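Local coordinates for receptor-like protein kinase ANXUR1 (Arabidopsis thaliana, PDB 6FIG) that probably senses signals at the surface of plant cells during reproduction, as a receptor-like kinase whose ectodomain is built on malectin-like folds, at residues 16-21 and 199-204; 20-25 and 77-82. One frame throughout, in Å; residues are numbered along the deposited sequence.

Interaction 1 (16-21 and 199-204). With EDO (1,2-ethanediol), chain J.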
ATOM      1  N   ASP A  16      -2.781 -14.053  -0.650  1.00 38.94           N
ATOM      2  CA  ASP A  16      -2.392 -14.914   0.480  1.00 39.57           C
ATOM      3  C   ASP A  16      -3.211 -14.631   1.766  1.00 41.12           C
ATOM      4  O   ASP A  16      -4.157 -13.838   1.748  1.00 42.63           O
ATOM      5  CB  ASP A  16      -0.871 -14.863   0.704  1.00 38.01           C
ATOM      6  CG  ASP A  16      -0.366 -13.508   1.206  1.00 37.38           C
ATOM      7  OD1 ASP A  16      -1.164 -12.724   1.769  1.00 37.67           O
ATOM      8  OD2 ASP A  16       0.851 -13.240   1.018  1.00 35.73           O
ATOM      9  N   GLN A  17      -2.840 -15.291   2.861  1.00 41.97           N
ATOM     10  CA  GLN A  17      -3.549 -15.178   4.155  1.00 44.30           C
ATOM     11  C   GLN A  17      -3.423 -13.794   4.804  1.00 43.04           C
ATOM     12  O   GLN A  17      -4.215 -13.443   5.666  1.00 44.13           O
ATOM     13  CB  GLN A  17      -3.066 -16.266   5.146  1.00 45.90           C
ATOM     14  CG  GLN A  17      -1.825 -15.949   5.994  1.00 45.95           C
ATOM     15  CD  GLN A  17      -0.554 -15.581   5.217  1.00 44.92           C
ATOM     16  OE1 GLN A  17      -0.423 -15.850   4.011  1.00 46.50           O
ATOM     17  NE2 GLN A  17       0.402 -14.976   5.918  1.00 44.83           N
ATOM     18  N   ASP A  18      -2.421 -13.023   4.389  1.00 40.37           N
ATOM     19  CA  ASP A  18      -2.203 -11.676   4.923  1.00 39.99           C
ATOM     20  C   ASP A  18      -2.650 -10.602   3.929  1.00 41.08           C
ATOM     21  O   ASP A  18      -2.155  -9.469   3.966  1.00 40.96           O
ATOM     22  CB  ASP A  18      -0.728 -11.509   5.276  1.00 37.11           C
ATOM     23  CG  ASP A  18      -0.470 -10.340   6.228  1.00 36.08           C
ATOM     24  OD1 ASP A  18      -1.344 -10.049   7.082  1.00 36.68           O
ATOM     25  OD2 ASP A  18       0.616  -9.735   6.110  1.00 33.87           O
ATOM     26  N   LYS A  19      -3.549 -10.994   3.022  1.00 43.33           N
ATOM     27  CA  LYS A  19      -4.189 -10.122   2.036  1.00 45.19           C
ATOM     28  C   LYS A  19      -3.249  -9.479   1.001  1.00 41.92           C
ATOM     29  O   LYS A  19      -3.651  -8.540   0.314  1.00 44.61           O
ATOM     30  CB  LYS A  19      -5.062  -9.065   2.736  1.00 48.79           C
ATOM     31  CG  LYS A  19      -6.176  -9.659   3.589  1.00 52.21           C
ATOM     32  CD  LYS A  19      -7.210  -8.600   3.944  1.00 55.21           C
ATOM     33  CE  LYS A  19      -8.010  -8.963   5.190  1.00 57.91           C
ATOM     34  NZ  LYS A  19      -8.800 -10.210   5.006  1.00 60.01           N
ATOM     35  N   LYS A  20      -2.035 -10.003   0.859  1.00 37.56           N
ATOM     36  CA  LYS A  20      -1.119  -9.534  -0.168  1.00 35.81           C
ATOM     37  C   LYS A  20      -1.621 -10.053  -1.517  1.00 35.31           C
ATOM     38  O   LYS A  20      -1.960 -11.231  -1.620  1.00 36.35           O
ATOM     39  CB  LYS A  20       0.287 -10.061   0.078  1.00 34.24           C
ATOM     40  CG  LYS A  20       1.336  -9.602  -0.927  1.00 34.29           C
ATOM     41  CD  LYS A  20       2.715 -10.149  -0.573  1.00 33.79           C
ATOM     42  CE  LYS A  20       3.384  -9.352   0.535  1.00 33.91           C
ATOM     43  NZ  LYS A  20       4.125  -8.162   0.054  1.00 33.22           N
ATOM     44  N   LYS A  21      -1.689  -9.164  -2.509  1.00 34.45           N
ATOM     45  CA  LYS A  21      -2.128  -9.537  -3.852  0.67 35.16           C
ATOM     46  C   LYS A  21      -0.931 -10.009  -4.655  1.00 33.16           C
ATOM     47  O   LYS A  21       0.130  -9.388  -4.631  1.00 32.59           O
ATOM     48  CB  LYS A  21      -2.813  -8.375  -4.568  0.67 36.39           C
ATOM     49  CG  LYS A  21      -4.184  -8.039  -4.004  0.67 38.72           C
ATOM     50  CD  LYS A  21      -4.835  -6.884  -4.760  0.67 40.41           C
ATOM     51  CE  LYS A  21      -5.713  -6.039  -3.852  0.67 41.95           C
ATOM     52  NZ  LYS A  21      -4.940  -5.336  -2.794  0.67 40.87           N
ATOM     53  N   PRO A 199       2.795  -9.069  11.227  1.00 28.68           N
ATOM     54  CA  PRO A 199       2.680  -9.501   9.827  1.00 28.38           C
ATOM     55  C   PRO A 199       3.000  -8.344   8.891  1.00 27.30           C
ATOM     56  O   PRO A 199       2.897  -7.173   9.282  1.00 26.47           O
ATOM     57  CB  PRO A 199       1.216  -9.906   9.694  1.00 30.65           C
ATOM     58  CG  PRO A 199       0.515  -9.020  10.665  1.00 31.54           C
ATOM     59  CD  PRO A 199       1.463  -8.822  11.821  1.00 30.43           C
ATOM     60  N   GLY A 200       3.393  -8.676   7.667  1.00 26.77           N
ATOM     61  CA  GLY A 200       3.726  -7.663   6.657  1.00 26.21           C
ATOM     62  C   GLY A 200       2.628  -6.635   6.425  1.00 26.73           C
ATOM     63  O   GLY A 200       2.896  -5.454   6.200  1.00 26.61           O
ATOM     64  N   SER A 201       1.372  -7.046   6.542  1.00 28.30           N
ATOM     65  CA  SER A 201       0.259  -6.114   6.391  1.00 30.79           C
ATOM     66  C   SER A 201       0.259  -4.969   7.411  1.00 31.16           C
ATOM     67  O   SER A 201      -0.397  -3.962   7.210  1.00 34.47           O
ATOM     68  CB  SER A 201      -1.073  -6.874   6.457  1.00 32.85           C
ATOM     69  OG  SER A 201      -1.232  -7.452   7.745  1.00 33.77           O
ATOM     70  N   GLN A 202       0.940  -5.141   8.539  1.00 29.92           N
ATOM     71  CA  GLN A 202       1.014  -4.110   9.567  1.00 30.28           C
ATOM     72  C   GLN A 202       2.346  -3.351   9.575  1.00 27.94           C
ATOM     73  O   GLN A 202       2.552  -2.469  10.398  1.00 28.25           O
ATOM     74  CB  GLN A 202       0.749  -4.740  10.936  1.00 32.22           C
ATOM     75  CG  GLN A 202      -0.710  -5.141  11.107  1.00 36.53           C
ATOM     76  CD  GLN A 202      -1.617  -3.920  11.233  1.00 40.07           C
ATOM     77  OE1 GLN A 202      -1.282  -2.947  11.930  1.00 44.39           O
ATOM     78  NE2 GLN A 202      -2.754  -3.960  10.572  1.00 44.72           N
ATOM     79  N   ASP A 203       3.227  -3.679   8.645  1.00 25.80           N
ATOM     80  CA  ASP A 203       4.544  -3.039   8.574  1.00 24.39           C
ATOM     81  C   ASP A 203       4.411  -1.604   8.095  1.00 25.01           C
ATOM     82  O   ASP A 203       3.471  -1.284   7.353  1.00 27.53           O
ATOM     83  CB  ASP A 203       5.443  -3.808   7.613  1.00 23.21           C
ATOM     84  CG  ASP A 203       6.866  -3.305   7.612  1.00 22.11           C
ATOM     85  OD1 ASP A 203       7.348  -2.833   8.687  1.00 21.47           O
ATOM     86  OD2 ASP A 203       7.535  -3.416   6.577  1.00 21.36           O
ATOM     87  N   SER A 204       5.349  -0.746   8.505  1.00 24.65           N
ATOM     88  CA  SER A 204       5.381   0.643   8.057  1.00 25.53           C
ATOM     89  C   SER A 204       6.077   0.771   6.706  1.00 25.63           C
ATOM     90  O   SER A 204       6.629  -0.190   6.187  1.00 25.81           O
ATOM     91  CB  SER A 204       6.083   1.523   9.080  1.00 25.24           C
ATOM     92  OG  SER A 204       7.396   1.064   9.295  1.00 24.22           O
TER
HETATM   93  C1  EDO J 510      -0.093  -7.361  -7.676  1.00 47.60           C
HETATM   94  O1  EDO J 510       0.035  -8.760  -7.409  1.00 48.59           O
HETATM   95  C2  EDO J 510       1.315  -6.796  -7.637  1.00 45.00           C
HETATM   96  O2  EDO J 510       2.179  -7.535  -8.499  1.00 40.05           O
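The carboxylate of Asp18 faces the start of the 3-10 turn at residues 200-202 and takes hold of Ser201 with both oxygens. OD1 accepts the hydroxyl of Ser201, with OG 2.7 Å away, while OD2 accepts the backbone amide, Ser201 N lying at 2.8 Å with an N-H...O angle of 149°. Both donors come in on the syn side of the carboxylate and moderately out of its plane, so the group is gripped from one residue by two bonds that together fix its rotation. The torsions suit this double grip. With CG of Asp18 anti to its N (chi1 -162°), the carboxylate is carried across to the turn, and the Ser201 hydroxyl, lodged between its own N and carbonyl carbon (chi1 64°), sits on the same side as its amide. Pro199 adds an apolar edge, its CB resting 3.6 Å from Asp18 OD2. The amide of Gly200 also lies near OD2, but at an angle too poor for a hydrogen bond.

Behind Asp18, the type I turn from Asp16 to Lys19 is shaped by a second carboxylate. Asp16 OD1 receives Asp18 N at 2.9 Å, closing an Asx turn, and Lys20 N at 3.0 Å; the two amides arrive from opposite faces of the carboxylate plane. Asp16 thus probably helps, from the second shell, to set the backbone from which Asp18 reaches across. The contact joins the loop between strands 14-15 and 21-24 to the one between strands 185-192 and 212-213. Because one O-H and one N-H donor meet the two oxygens of Asp18, its negative charge is probably stabilised, and the contact between the loops is polar, with little apolar packing beyond Pro199.

Interaction 2 (20-25 and 77-82). With EDO (1,2-ethanediol), chain J.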
ATOM      1  N   LYS A  20      -2.035 -10.003   0.859  1.00 37.56           N
ATOM      2  CA  LYS A  20      -1.119  -9.534  -0.168  1.00 35.81           C
ATOM      3  C   LYS A  20      -1.621 -10.053  -1.517  1.00 35.31           C
ATOM      4  O   LYS A  20      -1.960 -11.231  -1.620  1.00 36.35           O
ATOM      5  CB  LYS A  20       0.287 -10.061   0.078  1.00 34.24           C
ATOM      6  CG  LYS A  20       1.336  -9.602  -0.927  1.00 34.29           C
ATOM      7  CD  LYS A  20       2.715 -10.149  -0.573  1.00 33.79           C
ATOM      8  CE  LYS A  20       3.384  -9.352   0.535  1.00 33.91           C
ATOM      9  NZ  LYS A  20       4.125  -8.162   0.054  1.00 33.22           N
ATOM     10  N   LYS A  21      -1.689  -9.164  -2.509  1.00 34.45           N
ATOM     11  CA  LYS A  21      -2.128  -9.537  -3.852  0.67 35.16           C
ATOM     12  C   LYS A  21      -0.931 -10.009  -4.655  1.00 33.16           C
ATOM     13  O   LYS A  21       0.130  -9.388  -4.631  1.00 32.59           O
ATOM     14  CB  LYS A  21      -2.813  -8.375  -4.568  0.67 36.39           C
ATOM     15  CG  LYS A  21      -4.184  -8.039  -4.004  0.67 38.72           C
ATOM     16  CD  LYS A  21      -4.835  -6.884  -4.760  0.67 40.41           C
ATOM     17  CE  LYS A  21      -5.713  -6.039  -3.852  0.67 41.95           C
ATOM     18  NZ  LYS A  21      -4.940  -5.336  -2.794  0.67 40.87           N
ATOM     19  N   TRP A  22      -1.106 -11.126  -5.359  1.00 32.62           N
ATOM     20  CA  TRP A  22      -0.062 -11.687  -6.211  1.00 31.00           C
ATOM     21  C   TRP A  22      -0.597 -11.836  -7.635  1.00 31.76           C
ATOM     22  O   TRP A  22      -1.811 -11.978  -7.850  1.00 33.17           O
ATOM     23  CB  TRP A  22       0.360 -13.064  -5.712  1.00 30.22           C
ATOM     24  CG  TRP A  22       0.997 -13.103  -4.368  1.00 29.27           C
ATOM     25  CD1 TRP A  22       0.377 -13.029  -3.166  1.00 29.58           C
ATOM     26  CD2 TRP A  22       2.394 -13.256  -4.087  1.00 27.72           C
ATOM     27  NE1 TRP A  22       1.292 -13.139  -2.148  1.00 29.12           N
ATOM     28  CE2 TRP A  22       2.540 -13.272  -2.685  1.00 27.60           C
ATOM     29  CE3 TRP A  22       3.534 -13.373  -4.883  1.00 27.05           C
ATOM     30  CZ2 TRP A  22       3.784 -13.409  -2.056  1.00 27.02           C
ATOM     31  CZ3 TRP A  22       4.772 -13.512  -4.254  1.00 25.95           C
ATOM     32  CH2 TRP A  22       4.885 -13.508  -2.856  1.00 26.10           C
ATOM     33  N   GLU A  23       0.316 -11.792  -8.600  1.00 30.96           N
ATOM     34  CA  GLU A  23      -0.016 -11.963 -10.011  1.00 32.63           C
ATOM     35  C   GLU A  23       0.927 -12.959 -10.672  1.00 31.49           C
ATOM     36  O   GLU A  23       1.991 -13.257 -10.134  1.00 29.56           O
ATOM     37  CB  GLU A  23       0.032 -10.621 -10.748  1.00 33.79           C
ATOM     38  CG  GLU A  23       1.420 -10.011 -10.914  1.00 33.89           C
ATOM     39  CD  GLU A  23       1.382  -8.710 -11.684  1.00 35.15           C
ATOM     40  OE1 GLU A  23       0.955  -8.714 -12.850  1.00 37.66           O
ATOM     41  OE2 GLU A  23       1.761  -7.676 -11.125  1.00 36.13           O
ATOM     42  N   PRO A  24       0.537 -13.491 -11.851  1.00 32.17           N
ATOM     43  CA  PRO A  24       1.450 -14.370 -12.568  1.00 32.15           C
ATOM     44  C   PRO A  24       2.769 -13.707 -12.953  1.00 31.76           C
ATOM     45  O   PRO A  24       2.815 -12.488 -13.200  1.00 31.77           O
ATOM     46  CB  PRO A  24       0.669 -14.722 -13.835  1.00 33.26           C
ATOM     47  CG  PRO A  24      -0.761 -14.603 -13.435  1.00 34.78           C
ATOM     48  CD  PRO A  24      -0.772 -13.404 -12.529  1.00 33.92           C
ATOM     49  N   ASP A  25       3.829 -14.515 -13.011  1.00 31.59           N
ATOM     50  CA  ASP A  25       5.160 -14.022 -13.362  1.00 31.34           C
ATOM     51  C   ASP A  25       5.408 -13.914 -14.859  1.00 32.60           C
ATOM     52  O   ASP A  25       6.422 -13.360 -15.278  1.00 31.99           O
ATOM     53  CB  ASP A  25       6.241 -14.893 -12.716  1.00 30.74           C
ATOM     54  CG  ASP A  25       6.280 -16.313 -13.266  1.00 31.73           C
ATOM     55  OD1 ASP A  25       5.233 -16.828 -13.715  1.00 34.06           O
ATOM     56  OD2 ASP A  25       7.355 -16.937 -13.227  1.00 30.91           O
ATOM     57  N   ARG A  77      12.568 -10.096  -2.749  1.00 19.77           N
ATOM     58  CA  ARG A  77      12.311 -11.317  -2.032  1.00 20.09           C
ATOM     59  C   ARG A  77      12.147 -12.487  -2.977  1.00 20.85           C
ATOM     60  O   ARG A  77      11.483 -12.356  -4.004  1.00 21.75           O
ATOM     61  CB  ARG A  77      11.039 -11.233  -1.203  1.00 21.07           C
ATOM     62  CG  ARG A  77      11.132 -10.223  -0.089  1.00 21.19           C
ATOM     63  CD  ARG A  77       9.848 -10.117   0.678  1.00 22.34           C
ATOM     64  NE  ARG A  77       9.966  -9.052   1.664  1.00 22.57           N
ATOM     65  CZ  ARG A  77       9.016  -8.178   1.974  1.00 22.40           C
ATOM     66  NH1 ARG A  77       7.827  -8.190   1.396  1.00 23.17           N
ATOM     67  NH2 ARG A  77       9.278  -7.234   2.870  1.00 21.75           N
ATOM     68  N   LEU A  78      12.716 -13.609  -2.586  1.00 20.82           N
ATOM     69  CA  LEU A  78      12.626 -14.858  -3.329  1.00 21.40           C
ATOM     70  C   LEU A  78      12.003 -15.895  -2.401  1.00 22.19           C
ATOM     71  O   LEU A  78      12.507 -16.128  -1.292  1.00 21.97           O
ATOM     72  CB  LEU A  78      14.011 -15.316  -3.769  1.00 21.96           C
ATOM     73  CG  LEU A  78      14.798 -14.295  -4.597  1.00 21.95           C
ATOM     74  CD1 LEU A  78      16.164 -14.829  -4.912  1.00 22.56           C
ATOM     75  CD2 LEU A  78      14.076 -13.923  -5.888  1.00 22.79           C
ATOM     76  N   TYR A  79      10.902 -16.498  -2.849  1.00 22.83           N
ATOM     77  CA  TYR A  79      10.132 -17.474  -2.067  1.00 24.27           C
ATOM     78  C   TYR A  79      10.378 -18.869  -2.623  1.00 25.11           C
ATOM     79  O   TYR A  79      10.217 -19.086  -3.833  1.00 25.81           O
ATOM     80  CB  TYR A  79       8.628 -17.178  -2.150  1.00 25.00           C
ATOM     81  CG  TYR A  79       8.178 -15.890  -1.478  1.00 25.19           C
ATOM     82  CD1 TYR A  79       8.533 -14.641  -1.976  1.00 24.31           C
ATOM     83  CD2 TYR A  79       7.377 -15.933  -0.335  1.00 26.13           C
ATOM     84  CE1 TYR A  79       8.127 -13.468  -1.347  1.00 23.99           C
ATOM     85  CE2 TYR A  79       6.946 -14.767   0.296  1.00 26.17           C
ATOM     86  CZ  TYR A  79       7.315 -13.540  -0.216  1.00 25.60           C
ATOM     87  OH  TYR A  79       6.872 -12.405   0.437  1.00 26.32           O
ATOM     88  N   PHE A  80      10.718 -19.800  -1.742  1.00 25.65           N
ATOM     89  CA  PHE A  80      10.986 -21.176  -2.122  1.00 26.82           C
ATOM     90  C   PHE A  80      10.223 -22.162  -1.245  1.00 28.31           C
ATOM     91  O   PHE A  80      10.202 -22.029  -0.020  1.00 28.02           O
ATOM     92  CB  PHE A  80      12.470 -21.461  -1.971  1.00 26.83           C
ATOM     93  CG  PHE A  80      13.354 -20.578  -2.799  1.00 25.63           C
ATOM     94  CD1 PHE A  80      13.466 -20.774  -4.157  1.00 25.59           C
ATOM     95  CD2 PHE A  80      14.084 -19.537  -2.205  1.00 24.22           C
ATOM     96  CE1 PHE A  80      14.298 -19.960  -4.915  1.00 24.82           C
ATOM     97  CE2 PHE A  80      14.912 -18.730  -2.961  1.00 24.02           C
ATOM     98  CZ  PHE A  80      15.026 -18.943  -4.317  1.00 24.45           C
ATOM     99  N   TYR A  81       9.615 -23.152  -1.887  1.00 29.54           N
ATOM    100  CA  TYR A  81       8.928 -24.251  -1.207  1.00 31.81           C
ATOM    101  C   TYR A  81       9.441 -25.566  -1.821  1.00 33.33           C
ATOM    102  O   TYR A  81       8.913 -26.000  -2.838  1.00 34.73           O
ATOM    103  CB  TYR A  81       7.417 -24.113  -1.394  1.00 33.18           C
ATOM    104  CG  TYR A  81       6.627 -25.248  -0.789  1.00 34.94           C
ATOM    105  CD1 TYR A  81       6.720 -25.526   0.567  1.00 36.06           C
ATOM    106  CD2 TYR A  81       5.780 -26.035  -1.567  1.00 36.76           C
ATOM    107  CE1 TYR A  81       5.999 -26.574   1.134  1.00 38.42           C
ATOM    108  CE2 TYR A  81       5.050 -27.083  -1.008  1.00 39.32           C
ATOM    109  CZ  TYR A  81       5.164 -27.344   0.344  1.00 39.80           C
ATOM    110  OH  TYR A  81       4.435 -28.396   0.884  1.00 43.81           O
ATOM    111  N   PRO A  82      10.486 -26.178  -1.224  1.00 34.59           N
ATOM    112  CA  PRO A  82      10.981 -27.428  -1.803  1.00 36.92           C
ATOM    113  C   PRO A  82       9.944 -28.537  -1.707  1.00 38.95           C
ATOM    114  O   PRO A  82       9.377 -28.771  -0.644  1.00 40.80           O
ATOM    115  CB  PRO A  82      12.237 -27.750  -0.980  1.00 37.45           C
ATOM    116  CG  PRO A  82      12.159 -26.915   0.240  1.00 36.39           C
ATOM    117  CD  PRO A  82      11.303 -25.732  -0.079  1.00 34.99           C
TER
HETATM  118  C1  EDO J 510      -0.093  -7.361  -7.676  1.00 47.60           C
HETATM  119  O1  EDO J 510       0.035  -8.760  -7.409  1.00 48.59           O
HETATM  120  C2  EDO J 510       1.315  -6.796  -7.637  1.00 45.00           C
HETATM  121  O2  EDO J 510       2.179  -7.535  -8.499  1.00 40.05           O
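Trp22 and Tyr79 meet as a T-shaped aromatic pair, the edge of the indole's six-membered ring set against one face of the phenol ring. The ring centroids are 5.0 Å apart and the planes stand at 86°, close to perpendicular. CH2 of Trp22 does the touching: it lies 3.6 Å from Tyr79 CE1, above the phenol plane but displaced toward the rim, and CZ2 follows it toward CZ on the same ring. Each side chain has CG anti to its carbonyl carbon, chi1 being -64° for Trp22 and -67° for Tyr79, which sends the rings out from their strands to meet between backbones whose nearest CA atoms, those of Trp22 and Tyr79, are 12.4 Å apart.

Strands 21-24 and 73-80 are therefore not hydrogen-bonded neighbours. In this malectin-like domain strand 21-24 runs parallel to strand 4-7, which pairs with strand 151-161, and the latter pairs in turn with strand 73-80; the aromatic pair bridges across these intervening strands. Pro51, which packs on Trp22, belongs to a calcium site whose ion lies about 7 Å from the Trp22 side chain. A 1,2-ethanediol, probably from the crystallisation liquor, donates from O2 to Glu23 OE2 at 2.7 Å.

Lys20 is the third residue to lose much surface here. Its chain, extended through CG and CD and then bent at its last two torsions, brings NZ to the edge of the Arg77 guanidinium, near its plane, with 3.9 Å to NH1. The two positive groups are held close by Glu157, whose carboxylate takes a salt bridge from each, OE2 from Lys20 and OE1 from Arg77. The Tyr79 hydroxyl also hydrogen-bonds to OE1 of Glu157, while Arg77 NE reaches Glu125 on strand 122-128.

How the interactions relate
Interactions 1 and 2 start from one continuous piece of chain, share Lys20 and Lys21, and have centres about 13 Å apart, on the same side of the chain's centre. In chain order, the loop at 16-21 leads into strand 21-24; strand 73-80 comes some fifty residues on, and the 199-204 loop much later. The two contacts also touch through a probable hydrogen bond between Asp16 OD2 and Trp22 NE1, 3.2 Å apart, so the turn that carries Asp18 toward the later loop is linked to the indole packed against strand 73-80. Together they join the segment around strand 21-24 to strand 73-80 and to the loop between strands 185-192 and 212-213.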